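Local coordinates for protein 2-amino-4-hydroxy-6-hydroxymethyldihydropteridine pyrophosphokinase (Haemophilus influenzae, PDB 1CBK) that probably catalyses the transfer of pyrophosphate from ATP to 6-hydroxymethyl-7,8-dihydropterin, a step in folate biosynthesis, at residues Q18-A22 with T93-D97; T32-S38 with A57-T63. One frame throughout, in Å; residues are numbered along the deposited sequence.

Interaction 1: Q18-A22 with T93-D97; sequences QLHAA and TLDLD
Gln18, Leu94 and Ala22 carry most of this helix-on-sheet contact. Residues 18-22 are alpha-helix (Ala22 N to Gln18 O, 2.9 Å); Thr93 (phi/psi -73/-28) is turn-like, Leu94 already extended (-171/140), and 95-97 are strand. The CA atoms of Gln18 and Leu94 lie 6.5 Å apart, those of Ala22 and Leu96 8.3 Å. Leu94, chi1 t and chi2 p, reaches toward the helix: its CD1 sits 3.8 Å from Ala22 CB, 4.1 Å from Leu19 CD1 and 4.0 Å from Gln18 O. Alanine suits position 22, since its lone methyl lets the strand approach and meets Leu96 CD2 at 4.0 Å. In the alpha/beta fold of the HPPK family, helix 15-27 packs against the edge strand 95-101 of the antiparallel sheet, with Leu8 of strand 2-10 touching both Ala22 and Leu96. Asp95, alternating with these leucines, has its CA-to-CB bond away from the helix; its side chain touches the bound pterin analogue and salt-bridges Arg83 and the pocket residue Arg92. Gln18 (m, m) lays CG 3.3 Å from Thr93 O, and one water donates to Gln18 OE1 (2.7 Å) while accepting from Thr93 OG1 (2.7 Å); Gln18 NE2 bonds Asn13 O, and Thr93 OG1 bonds Val84 N.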
ATOM      1  N   GLN A  18      17.862  10.727  13.108  1.00  3.91           N
ATOM      2  CA  GLN A  18      16.447  10.659  13.470  1.00  5.84           C
ATOM      3  C   GLN A  18      16.068   9.230  13.945  1.00  5.42           C
ATOM      4  O   GLN A  18      15.346   9.056  14.929  1.00  6.67           O
ATOM      5  CB  GLN A  18      15.569  11.034  12.267  1.00  6.97           C
ATOM      6  CG  GLN A  18      15.776  12.452  11.760  1.00  6.43           C
ATOM      7  CD  GLN A  18      15.050  13.499  12.582  1.00 10.89           C
ATOM      8  OE1 GLN A  18      14.198  13.185  13.415  1.00  9.94           O
ATOM      9  NE2 GLN A  18      15.363  14.774  12.322  1.00  8.87           N
ATOM     10  N   LEU A  19      16.544   8.218  13.231  1.00  6.65           N
ATOM     11  CA  LEU A  19      16.274   6.818  13.585  1.00  7.47           C
ATOM     12  C   LEU A  19      16.946   6.449  14.907  1.00  8.36           C
ATOM     13  O   LEU A  19      16.317   5.817  15.753  1.00  9.32           O
ATOM     14  CB  LEU A  19      16.701   5.864  12.458  1.00  3.78           C
ATOM     15  CG  LEU A  19      15.579   5.413  11.505  1.00  7.29           C
ATOM     16  CD1 LEU A  19      14.720   6.552  11.017  1.00  3.12           C
ATOM     17  CD2 LEU A  19      16.158   4.643  10.356  1.00  3.23           C
ATOM     18  N   HIS A  20      18.198   6.868  15.107  1.00  8.67           N
ATOM     19  CA  HIS A  20      18.882   6.569  16.380  1.00  9.28           C
ATOM     20  C   HIS A  20      18.148   7.246  17.540  1.00  8.83           C
ATOM     21  O   HIS A  20      17.915   6.634  18.586  1.00  9.21           O
ATOM     22  CB  HIS A  20      20.348   7.015  16.372  1.00  8.78           C
ATOM     23  CG  HIS A  20      21.248   6.128  15.566  1.00 10.47           C
ATOM     24  ND1 HIS A  20      21.219   4.758  15.663  1.00 16.48           N
ATOM     25  CD2 HIS A  20      22.231   6.426  14.684  1.00 13.53           C
ATOM     26  CE1 HIS A  20      22.152   4.240  14.876  1.00 17.60           C
ATOM     27  NE2 HIS A  20      22.778   5.234  14.272  1.00 14.08           N
ATOM     28  N   ALA A  21      17.726   8.488  17.343  1.00  8.85           N
ATOM     29  CA  ALA A  21      17.013   9.172  18.412  1.00  9.77           C
ATOM     30  C   ALA A  21      15.684   8.485  18.707  1.00 10.80           C
ATOM     31  O   ALA A  21      15.300   8.361  19.870  1.00  9.96           O
ATOM     32  CB  ALA A  21      16.783  10.646  18.062  1.00  6.11           C
ATOM     33  N   ALA A  22      14.974   8.045  17.664  1.00 10.61           N
ATOM     34  CA  ALA A  22      13.679   7.386  17.863  1.00  9.43           C
ATOM     35  C   ALA A  22      13.824   6.024  18.574  1.00  8.40           C
ATOM     36  O   ALA A  22      13.009   5.668  19.424  1.00  7.09           O
ATOM     37  CB  ALA A  22      12.947   7.240  16.536  1.00  6.71           C
ATOM     38  N   THR A  93      10.739  14.002   8.553  1.00  6.55           N
ATOM     39  CA  THR A  93      11.885  13.763   9.418  1.00  6.81           C
ATOM     40  C   THR A  93      11.808  12.397  10.111  1.00  8.45           C
ATOM     41  O   THR A  93      12.836  11.818  10.446  1.00  7.51           O
ATOM     42  CB  THR A  93      12.016  14.871  10.476  1.00  6.89           C
ATOM     43  OG1 THR A  93      10.790  14.963  11.199  1.00  8.49           O
ATOM     44  CG2 THR A  93      12.312  16.244   9.818  1.00  5.68           C
ATOM     45  N   LEU A  94      10.594  11.885  10.326  1.00  8.97           N
ATOM     46  CA  LEU A  94      10.407  10.596  10.994  1.00 11.22           C
ATOM     47  C   LEU A  94       8.971  10.075  10.959  1.00 11.45           C
ATOM     48  O   LEU A  94       8.020  10.833  11.137  1.00 11.95           O
ATOM     49  CB  LEU A  94      10.821  10.703  12.486  1.00 11.00           C
ATOM     50  CG  LEU A  94      10.663   9.456  13.383  1.00  8.83           C
ATOM     51  CD1 LEU A  94      11.808   8.479  13.102  1.00  3.07           C
ATOM     52  CD2 LEU A  94      10.663   9.865  14.846  1.00  6.09           C
ATOM     53  N   ASP A  95       8.837   8.772  10.748  1.00 11.48           N
ATOM     54  CA  ASP A  95       7.550   8.080  10.782  1.00 12.72           C
ATOM     55  C   ASP A  95       7.796   6.787  11.574  1.00 10.00           C
ATOM     56  O   ASP A  95       8.753   6.079  11.290  1.00  7.73           O
ATOM     57  CB  ASP A  95       7.058   7.691   9.372  1.00 13.44           C
ATOM     58  CG  ASP A  95       6.022   8.647   8.818  1.00 11.96           C
ATOM     59  OD1 ASP A  95       5.673   9.627   9.490  1.00 15.55           O
ATOM     60  OD2 ASP A  95       5.550   8.415   7.689  1.00 18.27           O
ATOM     61  N   LEU A  96       6.971   6.547  12.593  1.00  9.25           N
ATOM     62  CA  LEU A  96       7.023   5.338  13.425  1.00 11.47           C
ATOM     63  C   LEU A  96       5.683   4.662  13.165  1.00 11.34           C
ATOM     64  O   LEU A  96       4.649   5.302  13.303  1.00 13.71           O
ATOM     65  CB  LEU A  96       7.135   5.693  14.918  1.00  5.70           C
ATOM     66  CG  LEU A  96       8.408   6.458  15.300  1.00 10.06           C
ATOM     67  CD1 LEU A  96       8.448   6.681  16.811  1.00  7.85           C
ATOM     68  CD2 LEU A  96       9.630   5.677  14.831  1.00  4.80           C
ATOM     69  N   ASP A  97       5.692   3.393  12.767  1.00 11.41           N
ATOM     70  CA  ASP A  97       4.440   2.681  12.466  1.00 11.10           C
ATOM     71  C   ASP A  97       4.386   1.290  13.135  1.00 10.59           C
ATOM     72  O   ASP A  97       5.346   0.538  13.056  1.00  9.00           O
ATOM     73  CB  ASP A  97       4.295   2.470  10.947  1.00 10.44           C
ATOM     74  CG  ASP A  97       4.017   3.758  10.191  1.00 19.77           C
ATOM     75  OD1 ASP A  97       3.025   4.445  10.519  1.00 28.96           O
ATOM     76  OD2 ASP A  97       4.780   4.072   9.251  1.00 20.76           O
TER
HETATM   77  O   HOH W   1      11.854  14.496  13.650  1.00  9.15           O

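Interaction 2: T32-S38 with A57-T63; sequences THLVTTS and AVAKIET
Strands 32-37 and 57-63 run antiparallel as arms of a beta hairpin, their axes 4.5 Å apart at closest and 148° between directions. Thr32-Thr63, Leu34-Ile61 and Thr37-Ala59 are non-hydrogen-bonded pairs; His33-Glu62 and Thr36-Lys60 are hydrogen-bonded ones. His33 N gives to Glu62 O at 2.8 Å, and Glu62 N to His33 O at 2.9 Å. The register then slips by one in a classic beta bulge: Val35, with helix-like phi/psi of -81/-51, and Thr36 both face Lys60. Lys60 O accepts from Val35 N at 2.8 Å and weakly from Thr36 N at 3.5 Å, whereas Lys60 N gives to Thr36 O at 2.8 Å. Beyond it, Ser38 N donates to Val58 O (3.0 Å), and Val58 N is satisfied by a side chain, Ser38 OG (3.0 Å); serine with chi1 p can thus stand in for a backbone acceptor. At the far end the hydroxyls Thr32 OG1 and Thr63 OG1 lie 2.9 Å apart; the former is hydrogen-bonded to Ser30 O, the latter to Leu65 N and Asn31 O. Lys60, fully extended, and Glu62 share one face with Val35, whose CG2 lies 3.5 Å from Glu62 CG. On the opposite face Leu34 CD1 meets Ala59 CB (3.8 Å) and Ile61 CG2 (3.9 Å), small and branched apolar groups suited to packing under helix 15-27, while strand 2-10 bonds the other edge of 54-63.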
ATOM      1  N   THR A  32       8.326  -1.510  28.434  1.00 12.37           N
ATOM      2  CA  THR A  32       8.701  -1.861  27.074  1.00  8.39           C
ATOM      3  C   THR A  32      10.193  -2.126  27.063  1.00  8.97           C
ATOM      4  O   THR A  32      10.949  -1.485  27.786  1.00 11.68           O
ATOM      5  CB  THR A  32       8.352  -0.705  26.122  1.00  8.42           C
ATOM      6  OG1 THR A  32       6.979  -0.330  26.314  1.00  7.47           O
ATOM      7  CG2 THR A  32       8.597  -1.086  24.656  1.00  6.87           C
ATOM      8  N   HIS A  33      10.594  -3.143  26.309  1.00  8.07           N
ATOM      9  CA  HIS A  33      11.992  -3.526  26.174  1.00  6.87           C
ATOM     10  C   HIS A  33      12.289  -3.640  24.681  1.00  7.43           C
ATOM     11  O   HIS A  33      11.572  -4.349  23.977  1.00  8.36           O
ATOM     12  CB  HIS A  33      12.245  -4.890  26.839  1.00  5.22           C
ATOM     13  CG  HIS A  33      13.614  -5.445  26.575  1.00  9.12           C
ATOM     14  ND1 HIS A  33      14.770  -4.731  26.833  1.00  7.90           N
ATOM     15  CD2 HIS A  33      14.014  -6.610  26.008  1.00  9.86           C
ATOM     16  CE1 HIS A  33      15.818  -5.424  26.432  1.00  5.33           C
ATOM     17  NE2 HIS A  33      15.390  -6.568  25.922  1.00 11.16           N
ATOM     18  N   LEU A  34      13.293  -2.909  24.210  1.00  7.11           N
ATOM     19  CA  LEU A  34      13.710  -2.970  22.810  1.00  8.33           C
ATOM     20  C   LEU A  34      14.570  -4.209  22.687  1.00  9.77           C
ATOM     21  O   LEU A  34      15.660  -4.271  23.261  1.00 10.46           O
ATOM     22  CB  LEU A  34      14.531  -1.723  22.423  1.00  8.42           C
ATOM     23  CG  LEU A  34      15.166  -1.658  21.019  1.00  8.04           C
ATOM     24  CD1 LEU A  34      14.048  -1.727  19.986  1.00  5.90           C
ATOM     25  CD2 LEU A  34      15.953  -0.347  20.844  1.00  6.70           C
ATOM     26  N   VAL A  35      14.087  -5.208  21.951  1.00 10.72           N
ATOM     27  CA  VAL A  35      14.836  -6.454  21.814  1.00  9.45           C
ATOM     28  C   VAL A  35      15.959  -6.417  20.795  1.00  9.82           C
ATOM     29  O   VAL A  35      17.075  -6.838  21.078  1.00  9.81           O
ATOM     30  CB  VAL A  35      13.903  -7.643  21.509  1.00  8.14           C
ATOM     31  CG1 VAL A  35      14.710  -8.926  21.412  1.00  9.81           C
ATOM     32  CG2 VAL A  35      12.856  -7.758  22.575  1.00  7.93           C
ATOM     33  N   THR A  36      15.652  -5.973  19.584  1.00 11.66           N
ATOM     34  CA  THR A  36      16.656  -5.921  18.538  1.00  9.89           C
ATOM     35  C   THR A  36      16.125  -4.970  17.470  1.00  8.77           C
ATOM     36  O   THR A  36      14.935  -4.656  17.457  1.00  8.68           O
ATOM     37  CB  THR A  36      16.923  -7.358  17.951  1.00 12.28           C
ATOM     38  OG1 THR A  36      18.057  -7.332  17.074  1.00 16.75           O
ATOM     39  CG2 THR A  36      15.716  -7.875  17.195  1.00  7.53           C
ATOM     40  N   THR A  37      17.028  -4.500  16.613  1.00  9.30           N
ATOM     41  CA  THR A  37      16.724  -3.588  15.525  1.00  9.65           C
ATOM     42  C   THR A  37      17.478  -4.119  14.304  1.00  8.56           C
ATOM     43  O   THR A  37      18.618  -4.580  14.419  1.00  7.93           O
ATOM     44  CB  THR A  37      17.233  -2.147  15.833  1.00 13.18           C
ATOM     45  OG1 THR A  37      16.704  -1.713  17.092  1.00 13.74           O
ATOM     46  CG2 THR A  37      16.797  -1.167  14.725  1.00 10.68           C
ATOM     47  N   SER A  38      16.827  -4.082  13.152  1.00  6.77           N
ATOM     48  CA  SER A  38      17.435  -4.524  11.918  1.00  8.05           C
ATOM     49  C   SER A  38      18.530  -3.512  11.538  1.00  8.51           C
ATOM     50  O   SER A  38      18.723  -2.510  12.236  1.00  8.24           O
ATOM     51  CB  SER A  38      16.379  -4.480  10.816  1.00  9.89           C
ATOM     52  OG  SER A  38      15.986  -3.126  10.579  1.00  8.71           O
ATOM     53  N   ALA A  57      14.229   1.065   8.869  1.00  6.37           N
ATOM     54  CA  ALA A  57      14.585   0.001   9.792  1.00  6.11           C
ATOM     55  C   ALA A  57      13.298  -0.512  10.412  1.00  5.60           C
ATOM     56  O   ALA A  57      12.218   0.065  10.215  1.00  4.27           O
ATOM     57  CB  ALA A  57      15.553   0.503  10.894  1.00  5.96           C
ATOM     58  N   VAL A  58      13.422  -1.634  11.113  1.00  5.26           N
ATOM     59  CA  VAL A  58      12.302  -2.272  11.816  1.00  5.68           C
ATOM     60  C   VAL A  58      12.880  -2.674  13.165  1.00  4.17           C
ATOM     61  O   VAL A  58      13.977  -3.246  13.227  1.00  3.56           O
ATOM     62  CB  VAL A  58      11.753  -3.565  11.078  1.00  4.97           C
ATOM     63  CG1 VAL A  58      10.645  -4.233  11.925  1.00  3.42           C
ATOM     64  CG2 VAL A  58      11.152  -3.204   9.701  1.00  2.70           C
ATOM     65  N   ALA A  59      12.159  -2.342  14.229  1.00  4.93           N
ATOM     66  CA  ALA A  59      12.568  -2.673  15.592  1.00  7.77           C
ATOM     67  C   ALA A  59      11.601  -3.685  16.216  1.00  7.07           C
ATOM     68  O   ALA A  59      10.390  -3.662  15.943  1.00  8.57           O
ATOM     69  CB  ALA A  59      12.613  -1.392  16.448  1.00  6.94           C
ATOM     70  N   LYS A  60      12.136  -4.568  17.046  1.00  5.61           N
ATOM     71  CA  LYS A  60      11.330  -5.575  17.724  1.00  6.54           C
ATOM     72  C   LYS A  60      11.284  -5.211  19.189  1.00  6.68           C
ATOM     73  O   LYS A  60      12.340  -4.967  19.803  1.00  7.58           O
ATOM     74  CB  LYS A  60      11.978  -6.954  17.565  1.00  8.14           C
ATOM     75  CG  LYS A  60      11.272  -8.104  18.301  1.00 11.22           C
ATOM     76  CD  LYS A  60      12.081  -9.417  18.156  1.00  6.94           C
ATOM     77  CE  LYS A  60      11.441 -10.545  18.928  1.00  8.74           C
ATOM     78  NZ  LYS A  60      12.155 -11.846  18.711  1.00 10.15           N
ATOM     79  N   ILE A  61      10.082  -5.133  19.755  1.00  6.50           N
ATOM     80  CA  ILE A  61       9.941  -4.801  21.176  1.00  8.37           C
ATOM     81  C   ILE A  61       9.039  -5.807  21.897  1.00 11.62           C
ATOM     82  O   ILE A  61       8.270  -6.514  21.254  1.00 10.40           O
ATOM     83  CB  ILE A  61       9.324  -3.379  21.429  1.00  8.17           C
ATOM     84  CG1 ILE A  61       7.917  -3.279  20.832  1.00  5.78           C
ATOM     85  CG2 ILE A  61      10.263  -2.251  20.940  1.00  7.20           C
ATOM     86  CD1 ILE A  61       7.166  -2.027  21.279  1.00  2.00           C
ATOM     87  N   GLU A  62       9.152  -5.852  23.233  1.00 11.85           N
ATOM     88  CA  GLU A  62       8.336  -6.701  24.111  1.00 10.79           C
ATOM     89  C   GLU A  62       7.721  -5.648  24.990  1.00 11.84           C
ATOM     90  O   GLU A  62       8.443  -4.879  25.634  1.00 12.01           O
ATOM     91  CB  GLU A  62       9.212  -7.645  24.928  1.00  9.72           C
ATOM     92  CG  GLU A  62       9.868  -8.729  24.054  1.00 18.47           C
ATOM     93  CD  GLU A  62      10.898  -9.631  24.773  1.00 26.38           C
ATOM     94  OE1 GLU A  62      11.283  -9.356  25.942  1.00 28.85           O
ATOM     95  OE2 GLU A  62      11.323 -10.627  24.136  1.00 26.59           O
ATOM     96  N   THR A  63       6.402  -5.526  24.953  1.00 10.52           N
ATOM     97  CA  THR A  63       5.738  -4.504  25.723  1.00  9.47           C
ATOM     98  C   THR A  63       4.475  -4.983  26.422  1.00 13.85           C
ATOM     99  O   THR A  63       3.853  -5.991  26.032  1.00 13.24           O
ATOM    100  CB  THR A  63       5.392  -3.288  24.800  1.00  7.37           C
ATOM    101  OG1 THR A  63       4.909  -2.191  25.582  1.00 11.66           O
ATOM    102  CG2 THR A  63       4.326  -3.651  23.788  1.00  5.19           C
TER

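Overall arrangement
Both interactions serve the same antiparallel sheet and share helix 15-27, which packs on the face holding Leu34, Ala59 and Ile61 in interaction 2 and supplies one side of interaction 1. Their centres are about 13 Å apart, yet they touch where Leu19 CD2 packs on Ala57 CB at 4.2 Å. Interaction 1 is buried and joins helix to strand through apolar side chains, with a water at its polar end and no direct hydrogen bond across. Interaction 2, only partly buried, joins strand to strand mainly through backbone hydrogen bonds; the partly exposed Lys60 and Glu62 lie on the face away from helix 15-27. Along the chain, interaction 2 is nested within the loop that interaction 1 closes.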